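Local coordinates for conjugal transfer protein (Escherichia coli, PDB 5I97) that probably serves as the VirB8-like inner-membrane component of a plasmid-encoded type IV secretion system that moves DNA between cells during conjugation, at residues I106-V111 and Q124-I129; Y132-L137 and N147-R152. All coordinates share one frame; numbering follows the deposited sequence.

From the N terminus of this C-terminal, probably periplasmic domain, helix 27-42 and three shorter helices come first, and the four-stranded antiparallel sheet follows with its strands in sequence order, as expected for the NTF2-like fold of VirB8 proteins. Contact 1 closes first, at the hairpin in which strand 103-114 turns back through a mostly non-strand connection into strand 124-134. The chain then runs along strand 124-134 to its far end, where contact 2 closes a second loop, containing helix 141-144, by bringing in the start of strand 151-160. The two contacts are in series, neither nested nor crossed, with centres about 24 Å apart. Strand 124-134 is common to both, and helix 27-42 touches side chains of each.

Contact 1: residues I106-V111 and Q124-I129; sequences IRFTTV and QRWIAI
F108 and W126 form the tightly packed side of this antiparallel hairpin pairing. CB of W126 sits over one face of the phenyl ring, 3.5 Å from F108 CE1, and the indole's five-membered ring continues the contact as an offset stack with the planes 28° apart. F108 reaches its partner because CG lies between its backbone N and carbonyl carbon (chi1 66°). A128, small enough to fit beside the ring, places CB 3.8 Å from F108 CE1, while V38 of helix 27-42 and V158 of strand 151-160 add apolar cover. At the indole edge, W126 NE1 donates to T110 OG1 at 2.9 Å, nearly in the ring plane. Six backbone hydrogen bonds join I106 to A128, F108 to W126 and T110 to Q124.

The other face, with R107, T109, R125 and I127, is looser and more exposed. R107 and I127 lie side by side, with R107 NH2 4.1 Å from I127 CD1, and T109 OG1 meets R125 CG at 3.5 Å while hydrogen-bonding to N93. Long, flexible arginines suit this side, whereas the pairing of tryptophan with threonine implies that the indole is fixed both by stacking and by a directional bond on its polar edge.

Contact 2: residues Y132-L137 and N147-R152; sequences YEYKSL and NPLGFR
Y132 opens the contact by laying its CB 3.7 Å from CE1 of F151, while its hydroxyl bonds to D30 of helix 27-42. At E133 the backbone pairs in both directions with R152, and the two side chains run side by side. The E133 carboxylate and R152 guanidinium are nearly coplanar, 8° apart, and a single oxygen takes both bonds of the salt bridge: OE2 receives R152 NE at 2.8 Å on its anti lone pair and R152 NH2 at 3.0 Å. Two donors on one oxygen should draw negative charge toward it.

Y134 follows on the opposite face of the sheet, where F151 turns an edge toward its ring in a T-shaped (edge-to-face) stack, F151 CD1 lying 3.8 Å from Y134 CZ. F151 reaches there with CG anti to its backbone N (chi1 170°). Strand 151-160, an edge strand within this chain, is led into this pairing by a type I beta turn from N147 to G150; N147 ND2 donates to F151 O at 2.7 Å, tying the turn to the strand it precedes. G150 has a positive phi, readily adopted by glycine, and a CB there would clash, 2.0 Å from K135 O, whereas glycine lets its CA-H approach that oxygen.

Just past the last bridge, K135 N donates to G150 O from above the carbonyl plane. The lysine's aliphatic CG rests over one face of the R152 guanidinium, 3.6 Å from R152 NE. Beyond it, L137 CD1 touches R152 NH1 more distantly, its branched side chain crossing the arginine at about a right angle.

Contact 1: residues I106-V111 and Q124-I129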
ATOM      1  N   ILE A 106     -23.690   2.196   1.849  1.00 27.41           N
ATOM      2  CA  ILE A 106     -22.300   2.398   1.487  1.00 26.72           C
ATOM      3  C   ILE A 106     -21.842   1.392   0.429  1.00 26.46           C
ATOM      4  O   ILE A 106     -21.886   0.181   0.642  1.00 26.29           O
ATOM      5  CB  ILE A 106     -21.401   2.316   2.730  1.00 26.11           C
ATOM      6  CG1 ILE A 106     -21.750   3.469   3.675  1.00 26.44           C
ATOM      7  CG2 ILE A 106     -19.933   2.341   2.346  1.00 25.44           C
ATOM      8  CD1 ILE A 106     -20.813   3.626   4.842  1.00 25.97           C
ATOM      9  N   ARG A 107     -21.384   1.905  -0.705  1.00 26.49           N
ATOM     10  CA  ARG A 107     -20.848   1.052  -1.752  1.00 26.28           C
ATOM     11  C   ARG A 107     -19.338   1.047  -1.696  1.00 25.52           C
ATOM     12  O   ARG A 107     -18.699   2.100  -1.721  1.00 25.39           O
ATOM     13  CB  ARG A 107     -21.340   1.521  -3.113  1.00 26.92           C
ATOM     14  CG  ARG A 107     -22.810   1.267  -3.296  1.00 27.75           C
ATOM     15  CD  ARG A 107     -23.277   1.592  -4.690  1.00 28.48           C
ATOM     16  NE  ARG A 107     -24.642   1.115  -4.907  1.00 32.60           N
ATOM     17  CZ  ARG A 107     -25.734   1.679  -4.399  1.00 29.95           C
ATOM     18  NH1 ARG A 107     -25.639   2.738  -3.607  1.00 29.83           N
ATOM     19  NH2 ARG A 107     -26.924   1.161  -4.670  1.00 32.25           N
ATOM     20  N   PHE A 108     -18.768  -0.151  -1.634  1.00 25.10           N
ATOM     21  CA  PHE A 108     -17.340  -0.256  -1.443  1.00 24.43           C
ATOM     22  C   PHE A 108     -16.713  -1.425  -2.191  1.00 24.22           C
ATOM     23  O   PHE A 108     -17.379  -2.375  -2.598  1.00 24.54           O
ATOM     24  CB  PHE A 108     -17.030  -0.345   0.065  1.00 24.06           C
ATOM     25  CG  PHE A 108     -17.541  -1.594   0.738  1.00 24.10           C
ATOM     26  CD1 PHE A 108     -18.877  -1.726   1.068  1.00 24.63           C
ATOM     27  CD2 PHE A 108     -16.672  -2.607   1.108  1.00 23.68           C
ATOM     28  CE1 PHE A 108     -19.338  -2.859   1.692  1.00 24.74           C
ATOM     29  CE2 PHE A 108     -17.135  -3.732   1.755  1.00 23.81           C
ATOM     30  CZ  PHE A 108     -18.463  -3.861   2.039  1.00 24.33           C
ATOM     31  N   THR A 109     -15.403  -1.337  -2.344  1.00 23.74           N
ATOM     32  CA  THR A 109     -14.643  -2.310  -3.090  1.00 23.56           C
ATOM     33  C   THR A 109     -13.556  -2.905  -2.221  1.00 23.02           C
ATOM     34  O   THR A 109     -12.850  -2.186  -1.520  1.00 22.69           O
ATOM     35  CB  THR A 109     -14.019  -1.682  -4.339  1.00 23.64           C
ATOM     36  OG1 THR A 109     -15.067  -1.328  -5.242  1.00 24.28           O
ATOM     37  CG2 THR A 109     -13.085  -2.668  -5.036  1.00 23.46           C
ATOM     38  N   THR A 110     -13.444  -4.223  -2.258  1.00 23.01           N
ATOM     39  CA  THR A 110     -12.365  -4.907  -1.563  1.00 22.60           C
ATOM     40  C   THR A 110     -11.363  -5.479  -2.562  1.00 22.51           C
ATOM     41  O   THR A 110     -11.736  -5.990  -3.615  1.00 22.86           O
ATOM     42  CB  THR A 110     -12.892  -6.032  -0.650  1.00 22.72           C
ATOM     43  OG1 THR A 110     -13.742  -6.905  -1.398  1.00 23.18           O
ATOM     44  CG2 THR A 110     -13.686  -5.439   0.496  1.00 22.79           C
ATOM     45  N   VAL A 111     -10.088  -5.362  -2.222  1.00 22.13           N
ATOM     46  CA  VAL A 111      -9.022  -5.986  -2.995  1.00 22.06           C
ATOM     47  C   VAL A 111      -8.259  -6.936  -2.085  1.00 21.88           C
ATOM     48  O   VAL A 111      -7.572  -6.510  -1.160  1.00 21.60           O
ATOM     49  CB  VAL A 111      -8.048  -4.954  -3.593  1.00 23.37           C
ATOM     50  CG1 VAL A 111      -6.883  -5.660  -4.277  1.00 23.96           C
ATOM     51  CG2 VAL A 111      -8.766  -4.046  -4.575  1.00 23.49           C
ATOM     52  N   GLN A 124     -13.787  -6.860  -5.726  1.00 24.10           N
ATOM     53  CA  GLN A 124     -15.175  -7.254  -5.498  1.00 24.60           C
ATOM     54  C   GLN A 124     -15.956  -6.042  -4.990  1.00 24.64           C
ATOM     55  O   GLN A 124     -15.463  -5.308  -4.141  1.00 24.17           O
ATOM     56  CB  GLN A 124     -15.257  -8.406  -4.496  1.00 24.54           C
ATOM     57  CG  GLN A 124     -14.740  -9.729  -5.022  1.00 24.73           C
ATOM     58  CD  GLN A 124     -14.570 -10.732  -3.913  1.00 24.62           C
ATOM     59  OE1 GLN A 124     -13.844 -10.489  -2.943  1.00 28.46           O
ATOM     60  NE2 GLN A 124     -15.280 -11.840  -4.014  1.00 25.19           N
ATOM     61  N   ARG A 125     -17.154  -5.815  -5.517  1.00 25.27           N
ATOM     62  CA  ARG A 125     -17.915  -4.622  -5.139  1.00 25.43           C
ATOM     63  C   ARG A 125     -19.101  -5.001  -4.268  1.00 25.76           C
ATOM     64  O   ARG A 125     -19.775  -6.000  -4.525  1.00 26.23           O
ATOM     65  CB  ARG A 125     -18.383  -3.850  -6.373  1.00 26.00           C
ATOM     66  CG  ARG A 125     -17.212  -3.290  -7.185  1.00 27.85           C
ATOM     67  CD  ARG A 125     -17.609  -2.411  -8.390  1.00 33.89           C
ATOM     68  NE  ARG A 125     -17.801  -1.015  -7.983  1.00 43.68           N
ATOM     69  CZ  ARG A 125     -17.404   0.042  -8.689  1.00 48.93           C
ATOM     70  NH1 ARG A 125     -16.809  -0.122  -9.863  1.00 53.62           N
ATOM     71  NH2 ARG A 125     -17.608   1.269  -8.227  1.00 51.18           N
ATOM     72  N   TRP A 126     -19.343  -4.216  -3.222  1.00 25.58           N
ATOM     73  CA  TRP A 126     -20.391  -4.555  -2.263  1.00 25.89           C
ATOM     74  C   TRP A 126     -21.295  -3.384  -1.895  1.00 26.25           C
ATOM     75  O   TRP A 126     -20.933  -2.224  -2.063  1.00 26.11           O
ATOM     76  CB  TRP A 126     -19.769  -5.098  -0.980  1.00 25.36           C
ATOM     77  CG  TRP A 126     -18.686  -6.093  -1.178  1.00 24.96           C
ATOM     78  CD1 TRP A 126     -17.359  -5.834  -1.340  1.00 24.40           C
ATOM     79  CD2 TRP A 126     -18.817  -7.516  -1.205  1.00 25.19           C
ATOM     80  NE1 TRP A 126     -16.665  -6.996  -1.479  1.00 24.26           N
ATOM     81  CE2 TRP A 126     -17.542  -8.052  -1.393  1.00 24.74           C
ATOM     82  CE3 TRP A 126     -19.907  -8.388  -1.077  1.00 25.80           C
ATOM     83  CZ2 TRP A 126     -17.304  -9.421  -1.477  1.00 24.90           C
ATOM     84  CZ3 TRP A 126     -19.674  -9.750  -1.156  1.00 25.95           C
ATOM     85  CH2 TRP A 126     -18.384 -10.253  -1.356  1.00 25.51           C
ATOM     86  N   ILE A 127     -22.460  -3.702  -1.345  1.00 26.76           N
ATOM     87  CA  ILE A 127     -23.344  -2.690  -0.781  1.00 27.15           C
ATOM     88  C   ILE A 127     -23.572  -2.986   0.697  1.00 27.01           C
ATOM     89  O   ILE A 127     -23.994  -4.083   1.059  1.00 27.20           O
ATOM     90  CB  ILE A 127     -24.699  -2.642  -1.498  1.00 28.09           C
ATOM     91  CG1 ILE A 127     -24.504  -2.551  -3.010  1.00 28.35           C
ATOM     92  CG2 ILE A 127     -25.523  -1.476  -0.993  1.00 28.54           C
ATOM     93  CD1 ILE A 127     -25.788  -2.644  -3.801  1.00 29.38           C
ATOM     94  N   ALA A 128     -23.303  -2.003   1.546  1.00 26.77           N
ATOM     95  CA  ALA A 128     -23.559  -2.133   2.972  1.00 26.75           C
ATOM     96  C   ALA A 128     -24.743  -1.264   3.393  1.00 27.43           C
ATOM     97  O   ALA A 128     -24.700  -0.039   3.264  1.00 27.52           O
ATOM     98  CB  ALA A 128     -22.326  -1.760   3.764  1.00 26.05           C
ATOM     99  N   ILE A 129     -25.811  -1.910   3.852  1.00 27.99           N
ATOM    100  CA  ILE A 129     -26.961  -1.203   4.416  1.00 28.70           C
ATOM    101  C   ILE A 129     -26.837  -1.138   5.933  1.00 28.56           C
ATOM    102  O   ILE A 129     -26.863  -2.157   6.609  1.00 28.51           O
ATOM    103  CB  ILE A 129     -28.292  -1.881   4.050  1.00 29.55           C
ATOM    104  CG1 ILE A 129     -28.393  -2.107   2.538  1.00 29.77           C
ATOM    105  CG2 ILE A 129     -29.466  -1.073   4.587  1.00 30.35           C
ATOM    106  CD1 ILE A 129     -28.361  -0.845   1.726  1.00 34.53           C
TER

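Contact 2: residues Y132-L137 and N147-R152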
ATOM      1  N   TYR A 132     -27.580   3.240  12.202  1.00 30.02           N
ATOM      2  CA  TYR A 132     -26.667   3.844  13.156  1.00 29.78           C
ATOM      3  C   TYR A 132     -27.335   4.881  14.063  1.00 30.59           C
ATOM      4  O   TYR A 132     -28.470   5.297  13.840  1.00 31.34           O
ATOM      5  CB  TYR A 132     -25.487   4.479  12.427  1.00 29.14           C
ATOM      6  CG  TYR A 132     -25.842   5.699  11.623  1.00 29.53           C
ATOM      7  CD1 TYR A 132     -26.359   5.580  10.349  1.00 29.63           C
ATOM      8  CD2 TYR A 132     -25.665   6.974  12.142  1.00 29.90           C
ATOM      9  CE1 TYR A 132     -26.690   6.693   9.613  1.00 30.09           C
ATOM     10  CE2 TYR A 132     -25.989   8.084  11.420  1.00 30.35           C
ATOM     11  CZ  TYR A 132     -26.502   7.944  10.157  1.00 30.45           C
ATOM     12  OH  TYR A 132     -26.825   9.063   9.421  1.00 31.00           O
ATOM     13  N   GLU A 133     -26.657   5.161  15.172  1.00 30.50           N
ATOM     14  CA  GLU A 133     -27.113   6.111  16.180  1.00 31.28           C
ATOM     15  C   GLU A 133     -25.931   6.494  17.066  1.00 30.99           C
ATOM     16  O   GLU A 133     -24.907   5.812  17.057  1.00 30.21           O
ATOM     17  CB  GLU A 133     -28.234   5.504  17.025  1.00 31.98           C
ATOM     18  CG  GLU A 133     -27.828   4.253  17.788  1.00 31.61           C
ATOM     19  CD  GLU A 133     -28.941   3.723  18.670  1.00 33.73           C
ATOM     20  OE1 GLU A 133     -30.122   3.985  18.363  1.00 33.05           O
ATOM     21  OE2 GLU A 133     -28.633   3.043  19.672  1.00 35.72           O
ATOM     22  N   TYR A 134     -26.066   7.568  17.838  1.00 31.68           N
ATOM     23  CA  TYR A 134     -25.032   7.911  18.799  1.00 31.59           C
ATOM     24  C   TYR A 134     -25.606   7.747  20.199  1.00 32.35           C
ATOM     25  O   TYR A 134     -26.732   8.156  20.463  1.00 33.18           O
ATOM     26  CB  TYR A 134     -24.506   9.317  18.562  1.00 31.77           C
ATOM     27  CG  TYR A 134     -23.848   9.534  17.211  1.00 31.09           C
ATOM     28  CD1 TYR A 134     -24.609   9.738  16.070  1.00 31.20           C
ATOM     29  CD2 TYR A 134     -22.471   9.601  17.093  1.00 30.44           C
ATOM     30  CE1 TYR A 134     -24.015   9.971  14.848  1.00 30.68           C
ATOM     31  CE2 TYR A 134     -21.867   9.833  15.874  1.00 29.89           C
ATOM     32  CZ  TYR A 134     -22.647  10.026  14.754  1.00 30.01           C
ATOM     33  OH  TYR A 134     -22.061  10.261  13.529  1.00 29.55           O
ATOM     34  N   LYS A 135     -24.839   7.123  21.086  1.00 32.13           N
ATOM     35  CA  LYS A 135     -25.256   6.931  22.468  1.00 32.88           C
ATOM     36  C   LYS A 135     -24.200   7.354  23.463  1.00 33.65           C
ATOM     37  O   LYS A 135     -23.057   6.914  23.391  1.00 37.60           O
ATOM     38  CB  LYS A 135     -25.600   5.463  22.728  1.00 32.74           C
ATOM     39  CG  LYS A 135     -26.814   4.929  22.009  1.00 32.88           C
ATOM     40  CD  LYS A 135     -28.094   5.477  22.622  1.00 35.67           C
ATOM     41  CE  LYS A 135     -29.334   4.852  22.001  1.00 42.36           C
ATOM     42  NZ  LYS A 135     -30.594   5.464  22.515  1.00 48.70           N
ATOM     43  N   SER A 136     -24.578   8.234  24.376  1.00 33.94           N
ATOM     44  CA  SER A 136     -23.757   8.457  25.551  1.00 39.45           C
ATOM     45  C   SER A 136     -23.880   7.251  26.476  1.00 38.15           C
ATOM     46  O   SER A 136     -24.964   6.968  27.004  1.00 36.57           O
ATOM     47  CB  SER A 136     -24.185   9.726  26.280  1.00 44.71           C
ATOM     48  OG  SER A 136     -25.472   9.556  26.847  1.00 48.13           O
ATOM     49  N   LEU A 137     -22.786   6.527  26.663  1.00 39.08           N
ATOM     50  CA  LEU A 137     -22.791   5.438  27.618  1.00 42.99           C
ATOM     51  C   LEU A 137     -21.586   5.573  28.519  1.00 48.04           C
ATOM     52  O   LEU A 137     -20.689   6.370  28.238  1.00 47.63           O
ATOM     53  CB  LEU A 137     -22.775   4.082  26.917  1.00 40.13           C
ATOM     54  CG  LEU A 137     -23.939   3.749  25.986  1.00 35.58           C
ATOM     55  CD1 LEU A 137     -23.519   2.664  25.034  1.00 32.35           C
ATOM     56  CD2 LEU A 137     -25.191   3.347  26.765  1.00 37.45           C
ATOM     57  N   ASN A 147     -13.933   5.898  20.187  1.00 32.87           N
ATOM     58  CA  ASN A 147     -15.321   6.181  19.858  1.00 28.36           C
ATOM     59  C   ASN A 147     -15.894   7.272  20.767  1.00 31.74           C
ATOM     60  O   ASN A 147     -16.820   7.020  21.532  1.00 37.02           O
ATOM     61  CB  ASN A 147     -16.141   4.899  19.996  1.00 27.82           C
ATOM     62  CG  ASN A 147     -17.496   5.000  19.359  1.00 27.94           C
ATOM     63  OD1 ASN A 147     -17.703   5.788  18.445  1.00 27.84           O
ATOM     64  ND2 ASN A 147     -18.442   4.219  19.856  1.00 28.26           N
ATOM     65  N   PRO A 148     -15.372   8.508  20.647  1.00 31.21           N
ATOM     66  CA  PRO A 148     -15.677   9.604  21.584  1.00 29.93           C
ATOM     67  C   PRO A 148     -17.136  10.025  21.602  1.00 32.75           C
ATOM     68  O   PRO A 148     -17.639  10.420  22.650  1.00 36.89           O
ATOM     69  CB  PRO A 148     -14.815  10.758  21.076  1.00 29.95           C
ATOM     70  CG  PRO A 148     -13.836  10.148  20.117  1.00 29.03           C
ATOM     71  CD  PRO A 148     -14.518   8.958  19.537  1.00 31.91           C
ATOM     72  N   LEU A 149     -17.809   9.934  20.463  1.00 33.15           N
ATOM     73  CA  LEU A 149     -19.194  10.369  20.361  1.00 30.70           C
ATOM     74  C   LEU A 149     -20.152   9.206  20.597  1.00 30.68           C
ATOM     75  O   LEU A 149     -21.365   9.351  20.481  1.00 35.49           O
ATOM     76  CB  LEU A 149     -19.441  11.011  19.000  1.00 30.49           C
ATOM     77  CG  LEU A 149     -18.574  12.231  18.686  1.00 30.63           C
ATOM     78  CD1 LEU A 149     -18.868  12.764  17.291  1.00 30.47           C
ATOM     79  CD2 LEU A 149     -18.836  13.318  19.721  1.00 31.67           C
ATOM     80  N   GLY A 150     -19.600   8.044  20.918  1.00 30.95           N
ATOM     81  CA  GLY A 150     -20.420   6.877  21.188  1.00 30.24           C
ATOM     82  C   GLY A 150     -21.197   6.424  19.971  1.00 29.86           C
ATOM     83  O   GLY A 150     -22.328   5.964  20.082  1.00 30.23           O
ATOM     84  N   PHE A 151     -20.588   6.571  18.800  1.00 29.20           N
ATOM     85  CA  PHE A 151     -21.192   6.093  17.569  1.00 28.85           C
ATOM     86  C   PHE A 151     -21.408   4.593  17.645  1.00 28.57           C
ATOM     87  O   PHE A 151     -20.570   3.867  18.167  1.00 28.26           O
ATOM     88  CB  PHE A 151     -20.297   6.442  16.373  1.00 28.20           C
ATOM     89  CG  PHE A 151     -20.702   5.785  15.081  1.00 27.78           C
ATOM     90  CD1 PHE A 151     -21.699   6.329  14.292  1.00 28.16           C
ATOM     91  CD2 PHE A 151     -20.058   4.642  14.640  1.00 27.11           C
ATOM     92  CE1 PHE A 151     -22.060   5.731  13.095  1.00 27.87           C
ATOM     93  CE2 PHE A 151     -20.414   4.043  13.449  1.00 26.81           C
ATOM     94  CZ  PHE A 151     -21.417   4.582  12.678  1.00 27.20           C
ATOM     95  N   ARG A 152     -22.538   4.125  17.147  1.00 28.77           N
ATOM     96  CA  ARG A 152     -22.723   2.695  17.067  1.00 28.53           C
ATOM     97  C   ARG A 152     -23.645   2.310  15.924  1.00 28.54           C
ATOM     98  O   ARG A 152     -24.592   3.025  15.591  1.00 29.04           O
ATOM     99  CB  ARG A 152     -23.216   2.113  18.395  1.00 29.11           C
ATOM    100  CG  ARG A 152     -24.684   2.255  18.706  1.00 29.92           C
ATOM    101  CD  ARG A 152     -24.936   1.674  20.097  1.00 32.66           C
ATOM    102  NE  ARG A 152     -26.342   1.670  20.487  1.00 37.28           N
ATOM    103  CZ  ARG A 152     -26.793   1.144  21.623  1.00 36.71           C
ATOM    104  NH1 ARG A 152     -25.950   0.560  22.466  1.00 31.84           N
ATOM    105  NH2 ARG A 152     -28.088   1.183  21.904  1.00 40.45           N
TER